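Local coordinates for protein GNAT family acetyltransferase (Mycobacterium smegmatis, PDB 6C30) that probably transfers an acetyl group from acetyl-coenzyme A to the amino group of an acceptor, as a RimJ-type N-acetyltransferase of the GNAT family, at residues V169-E174 with L191-T196; E152-P157 with R179-D184; V107-L112 with T144-H149. All coordinates share one frame; numbering follows the deposited sequence.

Contact 1: V169-E174 with L191-T196; sequences VGFREE and LLVAIT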
loop_
_atom_site.group_PDB
_atom_site.type_symbol
_atom_site.label_atom_id
_atom_site.label_comp_id
_atom_site.label_asym_id
_atom_site.label_seq_id
_atom_site.Cartn_x
_atom_site.Cartn_y
_atom_site.Cartn_z
ATOM N N VAL A 169 22.764 -0.588 -8.119
ATOM C CA VAL A 169 22.480 -0.759 -6.697
ATOM C C VAL A 169 23.570 -1.501 -5.924
ATOM O O VAL A 169 23.511 -1.559 -4.700
ATOM C CB VAL A 169 21.121 -1.472 -6.461
ATOM C CG1 VAL A 169 20.001 -0.666 -7.080
ATOM C CG2 VAL A 169 21.124 -2.894 -7.009
ATOM N N GLY A 170 24.555 -2.065 -6.626
ATOM C CA GLY A 170 25.701 -2.652 -5.946
ATOM C C GLY A 170 26.035 -4.096 -6.267
ATOM O O GLY A 170 26.952 -4.669 -5.672
ATOM N N PHE A 171 25.319 -4.701 -7.204
ATOM C CA PHE A 171 25.662 -6.075 -7.578
ATOM C C PHE A 171 27.027 -6.157 -8.263
ATOM O O PHE A 171 27.358 -5.312 -9.104
ATOM C CB PHE A 171 24.580 -6.670 -8.491
ATOM C CG PHE A 171 23.339 -7.084 -7.757
ATOM C CD1 PHE A 171 23.268 -8.328 -7.152
ATOM C CD2 PHE A 171 22.250 -6.228 -7.665
ATOM C CE1 PHE A 171 22.125 -8.716 -6.457
ATOM C CE2 PHE A 171 21.107 -6.608 -6.979
ATOM C CZ PHE A 171 21.044 -7.860 -6.377
ATOM N N ARG A 172 27.800 -7.184 -7.895
ATOM C CA ARG A 172 29.096 -7.492 -8.502
ATOM C C ARG A 172 28.984 -8.617 -9.517
ATOM O O ARG A 172 28.348 -9.621 -9.230
ATOM C CB ARG A 172 30.107 -7.939 -7.445
ATOM C CG ARG A 172 30.401 -6.956 -6.338
ATOM C CD ARG A 172 31.230 -7.644 -5.239
ATOM N NE ARG A 172 30.396 -8.450 -4.350
ATOM C CZ ARG A 172 30.220 -9.767 -4.450
ATOM N NH1 ARG A 172 30.836 -10.461 -5.400
ATOM N NH2 ARG A 172 29.427 -10.388 -3.585
ATOM N N GLU A 173 29.638 -8.503 -10.665
ATOM C CA GLU A 173 29.744 -9.660 -11.565
ATOM C C GLU A 173 30.619 -10.747 -10.935
ATOM O O GLU A 173 31.750 -10.468 -10.509
ATOM C CB GLU A 173 30.330 -9.254 -12.919
ATOM C CG GLU A 173 29.397 -8.396 -13.758
ATOM C CD GLU A 173 29.965 -8.092 -15.129
ATOM O OE1 GLU A 173 31.033 -8.645 -15.474
ATOM O OE2 GLU A 173 29.351 -7.290 -15.858
ATOM N N GLU A 174 30.107 -11.977 -10.887
ATOM C CA GLU A 174 30.857 -13.099 -10.326
ATOM C C GLU A 174 31.215 -14.147 -11.363
ATOM O O GLU A 174 32.177 -14.877 -11.184
ATOM C CB GLU A 174 30.071 -13.759 -9.183
ATOM C CG GLU A 174 30.034 -12.885 -7.942
ATOM C CD GLU A 174 29.626 -13.624 -6.691
ATOM O OE1 GLU A 174 28.803 -14.552 -6.775
ATOM O OE2 GLU A 174 30.137 -13.266 -5.612
ATOM N N LEU A 191 25.114 -13.817 -17.261
ATOM C CA LEU A 191 26.008 -13.373 -16.200
ATOM C C LEU A 191 25.389 -13.663 -14.846
ATOM O O LEU A 191 24.169 -13.587 -14.688
ATOM C CB LEU A 191 26.298 -11.877 -16.324
ATOM C CG LEU A 191 27.160 -11.478 -17.521
ATOM C CD1 LEU A 191 26.920 -10.027 -17.856
ATOM C CD2 LEU A 191 28.634 -11.736 -17.243
ATOM N N LEU A 192 26.228 -14.016 -13.884
ATOM C CA LEU A 192 25.822 -14.141 -12.501
ATOM C C LEU A 192 26.371 -12.944 -11.748
ATOM O O LEU A 192 27.580 -12.680 -11.795
ATOM C CB LEU A 192 26.350 -15.448 -11.896
ATOM C CG LEU A 192 26.055 -15.684 -10.418
ATOM C CD1 LEU A 192 24.561 -15.862 -10.197
ATOM C CD2 LEU A 192 26.820 -16.895 -9.884
ATOM N N VAL A 193 25.495 -12.220 -11.065
ATOM C CA VAL A 193 25.924 -11.090 -10.245
ATOM C C VAL A 193 25.447 -11.319 -8.808
ATOM O O VAL A 193 24.506 -12.080 -8.583
ATOM C CB VAL A 193 25.404 -9.734 -10.795
ATOM C CG1 VAL A 193 25.823 -9.537 -12.249
ATOM C CG2 VAL A 193 23.887 -9.620 -10.649
ATOM N N ALA A 194 26.091 -10.682 -7.828
ATOM C CA ALA A 194 25.785 -10.973 -6.437
ATOM C C ALA A 194 26.188 -9.845 -5.504
ATOM O O ALA A 194 27.021 -8.995 -5.838
ATOM C CB ALA A 194 26.476 -12.260 -5.993
ATOM N N ILE A 195 25.590 -9.855 -4.326
ATOM C CA ILE A 195 25.987 -8.952 -3.257
ATOM C C ILE A 195 25.774 -9.688 -1.934
ATOM O O ILE A 195 24.857 -10.505 -1.820
ATOM C CB ILE A 195 25.188 -7.617 -3.331
ATOM C CG1 ILE A 195 25.742 -6.593 -2.334
ATOM C CG2 ILE A 195 23.676 -7.836 -3.129
ATOM C CD1 ILE A 195 25.084 -5.218 -2.433
ATOM N N THR A 196 26.639 -9.447 -0.948
ATOM C CA THR A 196 26.462 -10.108 0.343
ATOM C C THR A 196 26.167 -9.066 1.421
ATOM O O THR A 196 26.364 -7.869 1.207
ATOM C CB THR A 196 27.689 -10.982 0.742
ATOM O OG1 THR A 196 28.832 -10.149 0.984
ATOM C CG2 THR A 196 28.016 -12.001 -0.344
#

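Contact 2: E152-P157 with R179-D184; sequences EATVRP and RYLEVD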
loop_
_atom_site.group_PDB
_atom_site.type_symbol
_atom_site.label_atom_id
_atom_site.label_comp_id
_atom_site.label_asym_id
_atom_site.label_seq_id
_atom_site.Cartn_x
_atom_site.Cartn_y
_atom_site.Cartn_z
ATOM N N GLU A 152 21.791 -13.154 -5.236
ATOM C CA GLU A 152 22.353 -13.162 -6.576
ATOM C C GLU A 152 21.278 -12.898 -7.617
ATOM O O GLU A 152 20.083 -12.955 -7.310
ATOM C CB GLU A 152 23.031 -14.501 -6.872
ATOM C CG GLU A 152 22.044 -15.662 -6.926
ATOM C CD GLU A 152 22.697 -17.007 -7.180
ATOM O OE1 GLU A 152 21.989 -17.920 -7.645
ATOM O OE2 GLU A 152 23.911 -17.174 -6.908
ATOM N N ALA A 153 21.709 -12.603 -8.835
ATOM C CA ALA A 153 20.794 -12.436 -9.965
ATOM C C ALA A 153 21.484 -12.892 -11.232
ATOM O O ALA A 153 22.722 -12.931 -11.305
ATOM C CB ALA A 153 20.338 -10.987 -10.107
ATOM N N THR A 154 20.687 -13.276 -12.225
ATOM C CA THR A 154 21.234 -13.661 -13.521
ATOM C C THR A 154 20.669 -12.750 -14.603
ATOM O O THR A 154 19.506 -12.319 -14.545
ATOM C CB THR A 154 20.952 -15.147 -13.852
ATOM O OG1 THR A 154 19.547 -15.407 -13.721
ATOM C CG2 THR A 154 21.711 -16.045 -12.894
ATOM N N VAL A 155 21.504 -12.421 -15.579
ATOM C CA VAL A 155 21.123 -11.453 -16.594
ATOM C C VAL A 155 21.923 -11.740 -17.859
ATOM O O VAL A 155 23.118 -12.002 -17.781
ATOM C CB VAL A 155 21.354 -10.001 -16.080
ATOM C CG1 VAL A 155 22.793 -9.792 -15.607
ATOM C CG2 VAL A 155 20.969 -8.984 -17.144
ATOM N N ARG A 156 21.270 -11.743 -19.015
ATOM C CA ARG A 156 21.995 -11.967 -20.258
ATOM C C ARG A 156 22.981 -10.829 -20.509
ATOM O O ARG A 156 22.671 -9.661 -20.233
ATOM C CB ARG A 156 21.024 -12.116 -21.436
ATOM C CG ARG A 156 20.289 -13.458 -21.436
ATOM C CD ARG A 156 19.308 -13.577 -22.600
ATOM N NE ARG A 156 20.005 -13.597 -23.883
ATOM C CZ ARG A 156 19.405 -13.480 -25.063
ATOM N NH1 ARG A 156 18.088 -13.317 -25.130
ATOM N NH2 ARG A 156 20.129 -13.512 -26.178
ATOM N N PRO A 157 24.178 -11.162 -21.026
ATOM C CA PRO A 157 25.137 -10.106 -21.365
ATOM C C PRO A 157 24.522 -9.076 -22.300
ATOM O O PRO A 157 24.886 -7.907 -22.223
ATOM C CB PRO A 157 26.270 -10.863 -22.064
ATOM C CG PRO A 157 26.193 -12.254 -21.522
ATOM C CD PRO A 157 24.732 -12.513 -21.235
ATOM N N ARG A 179 25.103 -21.193 -21.465
ATOM C CA ARG A 179 23.905 -21.923 -21.905
ATOM C C ARG A 179 22.983 -22.194 -20.716
ATOM O O ARG A 179 22.488 -23.305 -20.533
ATOM C CB ARG A 179 24.300 -23.236 -22.600
ATOM C CG ARG A 179 25.119 -23.031 -23.871
ATOM C CD ARG A 179 25.720 -24.335 -24.410
ATOM N NE ARG A 179 26.659 -24.949 -23.470
ATOM C CZ ARG A 179 27.932 -24.585 -23.334
ATOM N NH1 ARG A 179 28.433 -23.608 -24.083
ATOM N NH2 ARG A 179 28.710 -25.200 -22.452
ATOM N N TYR A 180 22.773 -21.168 -19.900
ATOM C CA TYR A 180 22.213 -21.346 -18.566
ATOM C C TYR A 180 20.694 -21.538 -18.544
ATOM O O TYR A 180 20.193 -22.446 -17.883
ATOM C CB TYR A 180 22.615 -20.146 -17.687
ATOM C CG TYR A 180 22.088 -20.217 -16.272
ATOM C CD1 TYR A 180 22.522 -21.209 -15.399
ATOM C CD2 TYR A 180 21.168 -19.287 -15.806
ATOM C CE1 TYR A 180 22.036 -21.274 -14.103
ATOM C CE2 TYR A 180 20.685 -19.344 -14.510
ATOM C CZ TYR A 180 21.116 -20.342 -13.670
ATOM O OH TYR A 180 20.619 -20.388 -12.382
ATOM N N LEU A 181 19.968 -20.667 -19.239
ATOM C CA LEU A 181 18.507 -20.683 -19.215
ATOM C C LEU A 181 17.961 -20.742 -20.626
ATOM O O LEU A 181 18.523 -20.124 -21.546
ATOM C CB LEU A 181 17.962 -19.444 -18.498
ATOM C CG LEU A 181 17.876 -19.486 -16.973
ATOM C CD1 LEU A 181 17.786 -18.084 -16.385
ATOM C CD2 LEU A 181 16.686 -20.349 -16.528
ATOM N N GLU A 182 16.862 -21.468 -20.801
ATOM C CA GLU A 182 16.211 -21.563 -22.097
ATOM C C GLU A 182 15.395 -20.297 -22.313
ATOM O O GLU A 182 14.366 -20.094 -21.664
ATOM C CB GLU A 182 15.315 -22.797 -22.164
ATOM C CG GLU A 182 15.171 -23.395 -23.546
ATOM C CD GLU A 182 14.115 -24.489 -23.595
ATOM O OE1 GLU A 182 13.584 -24.879 -22.529
ATOM O OE2 GLU A 182 13.809 -24.954 -24.711
ATOM N N VAL A 183 15.867 -19.435 -23.204
ATOM C CA VAL A 183 15.286 -18.105 -23.412
ATOM C C VAL A 183 15.278 -17.808 -24.909
ATOM O O VAL A 183 16.293 -17.979 -25.579
ATOM C CB VAL A 183 16.094 -17.004 -22.670
ATOM C CG1 VAL A 183 15.624 -15.612 -23.073
ATOM C CG2 VAL A 183 16.028 -17.187 -21.161
ATOM N N ASP A 184 14.131 -17.384 -25.431
ATOM C CA ASP A 184 14.027 -16.952 -26.826
ATOM C C ASP A 184 14.551 -18.018 -27.794
ATOM O O ASP A 184 15.258 -17.712 -28.751
ATOM C CB ASP A 184 14.770 -15.611 -27.031
ATOM C CG ASP A 184 14.371 -14.899 -28.317
ATOM O OD1 ASP A 184 13.221 -15.074 -28.772
ATOM O OD2 ASP A 184 15.208 -14.139 -28.855
HETATM O O HOH W 1 17.497 -12.950 -27.888
#

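Contact 3: V107-L112 with T144-H149; sequences VTHGAL and TAVQLH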
loop_
_atom_site.group_PDB
_atom_site.type_symbol
_atom_site.label_atom_id
_atom_site.label_comp_id
_atom_site.label_asym_id
_atom_site.label_seq_id
_atom_site.Cartn_x
_atom_site.Cartn_y
_atom_site.Cartn_z
ATOM N N VAL A 107 15.348 -19.724 -2.078
ATOM C CA VAL A 107 15.795 -19.303 -0.756
ATOM C C VAL A 107 16.331 -20.488 0.036
ATOM O O VAL A 107 15.678 -21.526 0.140
ATOM C CB VAL A 107 14.657 -18.634 0.040
ATOM C CG1 VAL A 107 15.114 -18.259 1.439
ATOM C CG2 VAL A 107 14.152 -17.393 -0.694
ATOM N N THR A 108 17.536 -20.329 0.577
ATOM C CA THR A 108 18.112 -21.328 1.469
ATOM C C THR A 108 18.545 -20.658 2.761
ATOM O O THR A 108 18.749 -19.441 2.808
ATOM C CB THR A 108 19.317 -22.036 0.829
ATOM O OG1 THR A 108 20.295 -21.053 0.454
ATOM C CG2 THR A 108 18.884 -22.824 -0.389
ATOM N N HIS A 109 18.679 -21.443 3.820
ATOM C CA HIS A 109 19.214 -20.906 5.055
ATOM C C HIS A 109 20.458 -21.715 5.416
ATOM O O HIS A 109 21.361 -21.823 4.588
ATOM C CB HIS A 109 18.138 -20.892 6.141
ATOM C CG HIS A 109 17.017 -19.944 5.830
ATOM N ND1 HIS A 109 17.094 -18.594 6.092
ATOM C CD2 HIS A 109 15.821 -20.146 5.229
ATOM C CE1 HIS A 109 15.981 -18.005 5.684
ATOM N NE2 HIS A 109 15.194 -18.923 5.153
ATOM N N GLY A 110 20.530 -22.277 6.618
ATOM C CA GLY A 110 21.701 -23.059 6.989
ATOM C C GLY A 110 23.015 -22.303 6.869
ATOM O O GLY A 110 23.144 -21.185 7.373
ATOM N N ALA A 111 23.997 -22.922 6.208
ATOM C CA ALA A 111 25.319 -22.318 6.025
ATOM C C ALA A 111 25.443 -21.583 4.693
ATOM O O ALA A 111 26.535 -21.135 4.325
ATOM C CB ALA A 111 26.407 -23.387 6.128
ATOM N N LEU A 112 24.328 -21.466 3.972
ATOM C CA LEU A 112 24.328 -20.790 2.676
ATOM C C LEU A 112 23.609 -19.439 2.775
ATOM O O LEU A 112 24.205 -18.407 2.476
ATOM C CB LEU A 112 23.688 -21.675 1.604
ATOM C CG LEU A 112 23.564 -21.084 0.194
ATOM C CD1 LEU A 112 24.891 -20.504 -0.296
ATOM C CD2 LEU A 112 23.052 -22.137 -0.786
ATOM N N THR A 144 17.708 -8.405 6.282
ATOM C CA THR A 144 17.193 -8.197 7.635
ATOM C C THR A 144 16.163 -9.273 7.982
ATOM O O THR A 144 16.508 -10.299 8.578
ATOM C CB THR A 144 16.585 -6.782 7.812
ATOM O OG1 THR A 144 15.566 -6.544 6.827
ATOM C CG2 THR A 144 17.664 -5.720 7.668
ATOM N N ALA A 145 14.915 -9.060 7.569
ATOM C CA ALA A 145 13.806 -9.947 7.919
ATOM C C ALA A 145 13.974 -11.406 7.478
ATOM O O ALA A 145 13.580 -12.319 8.207
ATOM C CB ALA A 145 12.509 -9.387 7.343
ATOM N N VAL A 146 14.548 -11.637 6.300
ATOM C CA VAL A 146 14.662 -13.011 5.792
ATOM C C VAL A 146 15.951 -13.672 6.314
ATOM O O VAL A 146 16.160 -14.875 6.151
ATOM C CB VAL A 146 14.598 -13.045 4.235
ATOM C CG1 VAL A 146 14.395 -14.475 3.712
ATOM C CG2 VAL A 146 13.451 -12.161 3.748
ATOM N N GLN A 147 16.788 -12.872 6.976
ATOM C CA GLN A 147 18.010 -13.352 7.634
ATOM C C GLN A 147 18.989 -13.984 6.647
ATOM O O GLN A 147 19.726 -14.916 6.983
ATOM C CB GLN A 147 17.661 -14.346 8.747
ATOM C CG GLN A 147 16.790 -13.740 9.836
ATOM C CD GLN A 147 16.288 -14.774 10.825
ATOM O OE1 GLN A 147 16.561 -15.968 10.690
ATOM N NE2 GLN A 147 15.544 -14.319 11.828
ATOM N N LEU A 148 19.013 -13.462 5.427
ATOM C CA LEU A 148 19.913 -13.989 4.416
ATOM C C LEU A 148 21.267 -13.281 4.420
ATOM O O LEU A 148 21.409 -12.153 4.916
ATOM C CB LEU A 148 19.270 -13.885 3.026
ATOM C CG LEU A 148 17.994 -14.713 2.859
ATOM C CD1 LEU A 148 17.413 -14.521 1.460
ATOM C CD2 LEU A 148 18.253 -16.194 3.129
ATOM N N HIS A 149 22.257 -13.975 3.866
ATOM C CA HIS A 149 23.628 -13.484 3.779
ATOM C C HIS A 149 24.025 -13.025 2.371
ATOM O O HIS A 149 24.926 -12.212 2.207
ATOM C CB HIS A 149 24.594 -14.576 4.258
ATOM C CG HIS A 149 26.038 -14.214 4.101
ATOM N ND1 HIS A 149 26.834 -14.737 3.105
ATOM C CD2 HIS A 149 26.821 -13.355 4.797
ATOM C CE1 HIS A 149 28.050 -14.227 3.203
ATOM N NE2 HIS A 149 28.067 -13.383 4.221
HETATM O O HOH W 2 19.342 -17.513 7.309
HETATM O O HOH W 3 26.104 -16.729 1.357
#

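Contact 1: V169-E174 with L191-T196
Leu191 begins the contact loosely, its CD1 4.2 Å from Glu173 OE2, an oxygen whose salt bridge goes to Arg163 of helix 160-169. Leu192 contributes backbone: its carbonyl O receives Glu174 N at 2.8 Å in a nearly straight bond, while its side chain lies against Glu152 and Thr154 of strand 150-155. Val193 stands opposite Glu173 in an antiparallel non-hydrogen-bonded pair. Its two methyls divide the work, CG1 meeting the Glu173 CG and CG2 packing 3.7 Å from Phe171 CB. Val193 CA makes a CA-H...O contact with Arg172 O, 3.0 Å away. That oxygen also accepts Ala194 N, in a more bent bond of 144°, and Ala194 O takes Arg172 N at 2.8 Å to complete the hydrogen-bonded pair. The Arg172 chain bends at chi3 (-80°), which sets NE, and the guanidinium beyond it has the same Ala194 O over one face, offset toward the rim. Arg172 NH1 makes a salt bridge to Glu174 OE2 at 2.9 Å, in the guanidinium plane and on the anti side, but tilted out of the carboxylate plane; Glu199 takes Arg172 NE and Arg150 takes Glu174 OE1. The Glu174 carboxylate rests on the Ala194 methyl, CB to Glu174 OE1 3.4 Å. Ile195 splits its branches: CG2 sits over one face of the Phe171 ring, 4.2 Å from the centroid, and CD1 approaches Gly170 O at the helix end. Leu139 of helix 130-143 backs both Phe171 and Ile195. Thr196 closes the row with CG2 at the guanidinium edge of Arg172. A Schellman motif at Gly170 ends helix 160-169 and delivers the chain into strand 172-180, which pairs with 186-196 as the C-terminal antiparallel strands of the GNAT fold.

Contact 2: E152-P157 with R179-D184
Thr154 and Tyr180 bring the two backbones nearest, yet their CA atoms remain 9.2 Å apart, because strand 186-196 runs between strands 150-155 and 172-180 in the GNAT sheet and pairs with both. The contact therefore reaches past a strand and rests on side chains. Residues 152-155 are regular strand, whereas 179-184 turns corners at Arg179 and Leu181. Tyr180 and Leu181 both face Arg188 as a classic beta bulge, and Val183 then lies in the short strand 182-183. Leu181 faces Thr154, and past the corner Val183 and Asp184 come to Arg156, just beyond the end of strand 150-155.

Thr154 meets the bulge with both of its branches. CG2 comes to 3.8 Å from Tyr180 CE2, an oblique approach in which the two side chains cross at about a right angle. Tyr180 has CG anti to the backbone N (chi1 180°), beside its carbonyl carbon, and the CE2 corner of its ring makes the touch. Thr154 OG1 has Leu181 CD1 at 4.2 Å, a light touch, while Leu177 of strand 172-180 also lies against the threonine. Farther on, Arg156 spans the remaining distance with a chain bent at chi3 (66°). It and Val183 run alongside each other in opposite senses, with Arg156 NH1 3.9 Å from Val183 CG1. Arg188 and His190 of the intervening strand touch this arginine, and Arg156 NH1 also gives a weak hydrogen bond to Pro53 O. The carbonyls of Val183 and Asp184 are themselves held by Arg188. Arg156 NH1 and Asp184 OD2, of opposite charge, stay 4.8 Å apart and are bridged by one water, which accepts from Arg156 NH1 at 2.8 Å and donates to Asp184 OD2 at 2.8 Å.

Contact 3: V107-L112 with T144-H149
His109 and Leu148 both turn CG anti to their carbonyl carbons (chi1 -66° and -63°), starting each side chain beside its backbone N, and chi2 of His109 (-83°) turns the ring so that CE1 meets the other loop. The His109 ring presents its edge to the Val146 carbonyl, with CE1 3.2 Å from Val146 O and the oxygen near the ring plane. The Leu148 side chain runs at about a right angle to that of His109, its CD2 lying oblique to the ring. This CD2 packs on Val107 CG1 at 4.1 Å and also comes 3.3 Å from the Thr108 carbonyl O, with Ala115 of strand 114-121 beside both Val107 and Leu148. Two waters stitch the polar atoms around it. One lies in the His109 ring plane, 2.8 Å from ND1, and donates to Gln147 O at 2.6 Å. The other donates to Leu112 O and lies 2.7 Å from His149 ND1, while His149 NE2 is hydrogen-bonded to Glu198. A type I turn from Thr144 to Gln147 presents the Val146 and Gln147 carbonyls. Here the connection between antiparallel strands 97-105 and 114-121 packs on the closing loop of a GNAT beta-alpha-beta crossover, from helix 130-143 to strand 150-155.

How the contacts relate
Contacts 1 and 2 share one sheet: strand 186-196 pairs directly with 172-180 in contact 1 and separates the partners of contact 2, so the first is knit by backbone bonds and the second by side chains and a water. They also touch, Leu191 N lying 2.7 Å from Val155 O. Contact 3 joins loops at the start of strand 150-155, whose end serves contact 2, and meets contact 1 where Thr196 CB packs on His149 O. Contact 1 buries the largest area, with Phe171 and Ile195 on helix 130-143 and a salt bridge on the Ala194 face; contact 2 is a sparse, surface-side touch; contact 3 has a small apolar centre beside two water bridges.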